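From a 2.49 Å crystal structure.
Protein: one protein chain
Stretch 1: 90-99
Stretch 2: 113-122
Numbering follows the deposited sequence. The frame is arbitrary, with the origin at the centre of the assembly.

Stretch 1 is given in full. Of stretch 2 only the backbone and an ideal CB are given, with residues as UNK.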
# COMPACT_ATOMS: atom_id res chain seq x y z
N VAL A 90 9.52 -42.66 7.88
CA VAL A 90 9.16 -43.81 7.07
C VAL A 90 10.38 -44.37 6.38
O VAL A 90 11.23 -43.63 5.89
CB VAL A 90 8.09 -43.45 6.03
CG1 VAL A 90 7.73 -44.67 5.21
CG2 VAL A 90 6.86 -42.89 6.72
N ARG A 91 10.47 -45.69 6.37
CA ARG A 91 11.46 -46.40 5.58
C ARG A 91 10.75 -46.84 4.29
O ARG A 91 9.63 -47.35 4.34
CB ARG A 91 11.96 -47.61 6.36
CG ARG A 91 12.80 -48.61 5.57
CD ARG A 91 13.33 -49.72 6.48
NE ARG A 91 14.24 -50.59 5.76
CZ ARG A 91 13.84 -51.64 5.05
NH1 ARG A 91 12.55 -51.93 4.99
NH2 ARG A 91 14.72 -52.41 4.40
N VAL A 92 11.39 -46.63 3.15
CA VAL A 92 10.79 -47.00 1.87
C VAL A 92 11.68 -48.03 1.17
O VAL A 92 12.83 -47.73 0.84
CB VAL A 92 10.56 -45.74 0.96
CG1 VAL A 92 9.78 -46.11 -0.30
CG2 VAL A 92 9.82 -44.64 1.72
N GLU A 93 11.14 -49.23 0.95
CA GLU A 93 11.87 -50.31 0.28
C GLU A 93 11.58 -50.30 -1.22
O GLU A 93 10.42 -50.16 -1.62
CB GLU A 93 11.44 -51.67 0.81
CG GLU A 93 11.92 -52.03 2.19
CD GLU A 93 11.12 -53.18 2.79
OE1 GLU A 93 11.03 -54.26 2.17
OE2 GLU A 93 10.55 -52.99 3.89
N PHE A 94 12.61 -50.52 -2.04
CA PHE A 94 12.45 -50.47 -3.49
C PHE A 94 12.87 -51.75 -4.20
O PHE A 94 14.00 -52.22 -4.05
CB PHE A 94 13.27 -49.31 -4.07
CG PHE A 94 12.78 -47.94 -3.68
CD1 PHE A 94 11.81 -47.30 -4.45
CD2 PHE A 94 13.28 -47.31 -2.56
CE1 PHE A 94 11.35 -46.03 -4.09
CE2 PHE A 94 12.82 -46.04 -2.19
CZ PHE A 94 11.86 -45.40 -2.96
N LEU A 95 11.96 -52.31 -4.99
CA LEU A 95 12.26 -53.41 -5.90
C LEU A 95 12.18 -52.97 -7.36
O LEU A 95 11.18 -52.37 -7.76
CB LEU A 95 11.24 -54.52 -5.70
CG LEU A 95 11.46 -55.46 -4.53
CD1 LEU A 95 10.27 -56.39 -4.45
CD2 LEU A 95 12.75 -56.21 -4.77
N LYS A 96 13.20 -53.30 -8.15
CA LYS A 96 13.12 -53.11 -9.59
C LYS A 96 12.44 -54.30 -10.25
O LYS A 96 13.08 -55.33 -10.48
CB LYS A 96 14.50 -52.91 -10.22
CG LYS A 96 14.42 -52.57 -11.72
CD LYS A 96 15.79 -52.47 -12.35
CE LYS A 96 15.96 -51.16 -13.10
NZ LYS A 96 17.33 -51.04 -13.70
N LEU A 97 11.16 -54.15 -10.56
CA LEU A 97 10.37 -55.24 -11.14
C LEU A 97 10.97 -55.80 -12.44
O LEU A 97 11.45 -55.05 -13.28
CB LEU A 97 8.94 -54.78 -11.38
CG LEU A 97 8.11 -54.47 -10.14
CD1 LEU A 97 6.77 -53.91 -10.54
CD2 LEU A 97 7.92 -55.74 -9.33
N ASP A 98 10.94 -57.13 -12.58
CA ASP A 98 11.34 -57.80 -13.82
C ASP A 98 10.38 -57.42 -14.95
O ASP A 98 10.79 -57.24 -16.10
CB ASP A 98 11.35 -59.32 -13.64
CG ASP A 98 12.60 -59.83 -12.94
OD1 ASP A 98 13.26 -59.04 -12.22
OD2 ASP A 98 12.92 -61.04 -13.09
N ALA A 99 9.10 -57.32 -14.60
CA ALA A 99 8.04 -56.98 -15.55
C ALA A 99 7.20 -55.78 -15.07
O ALA A 99 6.10 -55.97 -14.54
CB ALA A 99 7.14 -58.19 -15.77
N UNK A 113 4.36 -60.97 -3.28
CA UNK A 113 5.76 -61.24 -3.53
C UNK A 113 6.15 -60.76 -4.93
O UNK A 113 6.24 -61.55 -5.86
CB UNK A 113 6.05 -62.73 -3.37
N UNK A 114 6.35 -59.45 -5.07
CA UNK A 114 6.79 -58.90 -6.36
C UNK A 114 8.06 -59.58 -6.82
O UNK A 114 8.95 -59.85 -6.01
CB UNK A 114 7.01 -57.39 -6.26
N UNK A 115 8.15 -59.82 -8.12
CA UNK A 115 9.34 -60.43 -8.70
C UNK A 115 10.29 -59.38 -9.29
O UNK A 115 9.99 -58.75 -10.31
CB UNK A 115 8.94 -61.44 -9.78
N UNK A 116 11.43 -59.20 -8.65
CA UNK A 116 12.44 -58.27 -9.15
C UNK A 116 13.61 -58.10 -8.20
O UNK A 116 13.54 -58.52 -7.04
CB UNK A 116 11.80 -56.91 -9.42
N UNK A 117 14.68 -57.47 -8.68
CA UNK A 117 15.87 -57.24 -7.87
C UNK A 117 15.59 -56.16 -6.81
O UNK A 117 14.84 -55.22 -7.07
CB UNK A 117 17.05 -56.83 -8.76
N UNK A 118 16.19 -56.31 -5.61
CA UNK A 118 16.10 -55.28 -4.57
C UNK A 118 17.04 -54.13 -4.91
O UNK A 118 18.19 -54.38 -5.26
CB UNK A 118 16.44 -55.86 -3.19
N UNK A 119 16.56 -52.89 -4.81
CA UNK A 119 17.38 -51.74 -5.16
C UNK A 119 17.94 -51.09 -3.92
O UNK A 119 18.92 -50.36 -3.98
CB UNK A 119 16.57 -50.72 -5.97
N UNK A 120 17.30 -51.34 -2.79
CA UNK A 120 17.72 -50.72 -1.54
C UNK A 120 16.56 -50.04 -0.85
O UNK A 120 15.39 -50.37 -1.07
CB UNK A 120 18.84 -49.71 -1.79
N UNK A 121 16.88 -49.07 -0.00
CA UNK A 121 15.83 -48.35 0.70
C UNK A 121 16.25 -46.93 1.04
O UNK A 121 17.43 -46.57 0.96
CB UNK A 121 15.44 -49.10 1.98
N UNK A 122 15.25 -46.15 1.43
CA UNK A 122 15.45 -44.78 1.83
C UNK A 122 14.82 -44.59 3.21
O UNK A 122 13.81 -45.21 3.54
CB UNK A 122 14.86 -43.81 0.80

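The two strands run antiparallel, and the backbone of stretch 1 sets the terms before any side chain does. At position 113 the CA-to-CB bond points away and nothing of stretch 1 lies near, so the contact makes no demand; the residue is Leu113.

Position 114 points toward stretch 1. Its ideal CB lies 3.6 Å from CD2 of Leu97 and 3.9 Å from CD1 of Leu95, an apolar corner that suits a compact hydrophobic group, and a phi of -56° also admits proline. Pro114 is deposited, its CB 3.7 Å from Leu95 CD1 and 3.8 Å from Leu97 CD2.

Position 115 points sideways, so many residues would do. Its backbone does the work: Asp98 N donates to O of residue 115 at 2.9 Å. The residue is Val115, whose CG1 lies 4.0 Å from Asp98 OD2.

Position 116 is decisive. An ideal CB would sit 2.3 Å from Lys96 O and 2.8 Å from Leu97 CA, both clashes, so only glycine fits. Gly116 lets its CA come within 3.3 Å of Lys96 O in a CA-H...O contact.

At 117 the ideal CB is 4.6 Å from Lys96 O, with open space beyond; a long polar chain is at home. Lys117 runs beside Lys96, CD to CD 4.5 Å, while its O accepts from Lys96 N at 2.7 Å.

Position 118 shares a face with Leu95, whose CD2 is 4.0 Å from the ideal CB. Small or medium apolar residues suit, and since no hydrogen bond to stretch 1 uses this N, proline costs nothing here. Pro118 packs its CB 4.1 Å from Leu95 CD2.

A beta bulge shifts the register between Phe94 and Leu95, and 119 points toward stretch 1. The N of residue 119 donates to Phe94 O, with 2.8 Å between 119 N and Phe94 O, which excludes proline; a flexible apolar chain could follow the strand. Met119 does so, its SD 3.7 Å from Lys96 CB.

Position 120 has phi/psi of 128/-157, where a CB would jam against the preceding carbonyl O. Gly120 answers this, and its O accepts from Phe94 N at 2.9 Å.

At 121 the ideal CB is 4.2 Å from Arg91 NH2, so an aromatic or an acid is plausible. Tyr121 is found, with Arg91 CZ 4.6 Å from the centroid of its ring, over the face, as a cation-pi pair.

Position 122 pairs with Val92 through two hydrogen bonds, and Phe94 CE2 lies 4.3 Å from the ideal CB: beta-branched or other apolar residues fit. Val122 sets CG2 3.8 Å from Phe94 CE2.

Stretch 2 (113-122) LPVGKPMGYV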
# COMPACT_ATOMS: atom_id res chain seq x y z
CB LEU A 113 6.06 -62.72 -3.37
CG LEU A 113 5.58 -63.33 -2.05
CD1 LEU A 113 5.50 -64.85 -2.16
CD2 LEU A 113 6.47 -62.90 -0.86
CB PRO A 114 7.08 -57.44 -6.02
CG PRO A 114 6.17 -57.14 -4.88
CD PRO A 114 6.08 -58.40 -4.08
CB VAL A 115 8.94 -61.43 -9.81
CG1 VAL A 115 10.18 -62.12 -10.37
CG2 VAL A 115 7.90 -62.44 -9.28
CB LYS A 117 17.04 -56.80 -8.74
CG LYS A 117 17.19 -57.57 -10.04
CD LYS A 117 17.11 -56.62 -11.24
CE LYS A 117 17.44 -57.33 -12.55
NZ LYS A 117 18.79 -57.98 -12.51
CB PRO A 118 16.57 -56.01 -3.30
CG PRO A 118 16.69 -57.46 -3.67
CD PRO A 118 16.94 -57.49 -5.14
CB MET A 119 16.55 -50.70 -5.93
CG MET A 119 15.81 -51.26 -7.13
SD MET A 119 14.72 -50.05 -7.90
CE MET A 119 15.90 -48.84 -8.52
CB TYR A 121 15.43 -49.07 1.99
CG TYR A 121 16.55 -49.17 3.00
CD1 TYR A 121 17.43 -50.24 2.98
CD2 TYR A 121 16.73 -48.18 3.97
CE1 TYR A 121 18.46 -50.34 3.90
CE2 TYR A 121 17.76 -48.27 4.89
CZ TYR A 121 18.62 -49.36 4.85
OH TYR A 121 19.65 -49.47 5.75
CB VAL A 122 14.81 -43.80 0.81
CG1 VAL A 122 14.89 -42.38 1.32
CG2 VAL A 122 15.48 -43.93 -0.54
O HOH W 1 7.70 -58.24 -12.02
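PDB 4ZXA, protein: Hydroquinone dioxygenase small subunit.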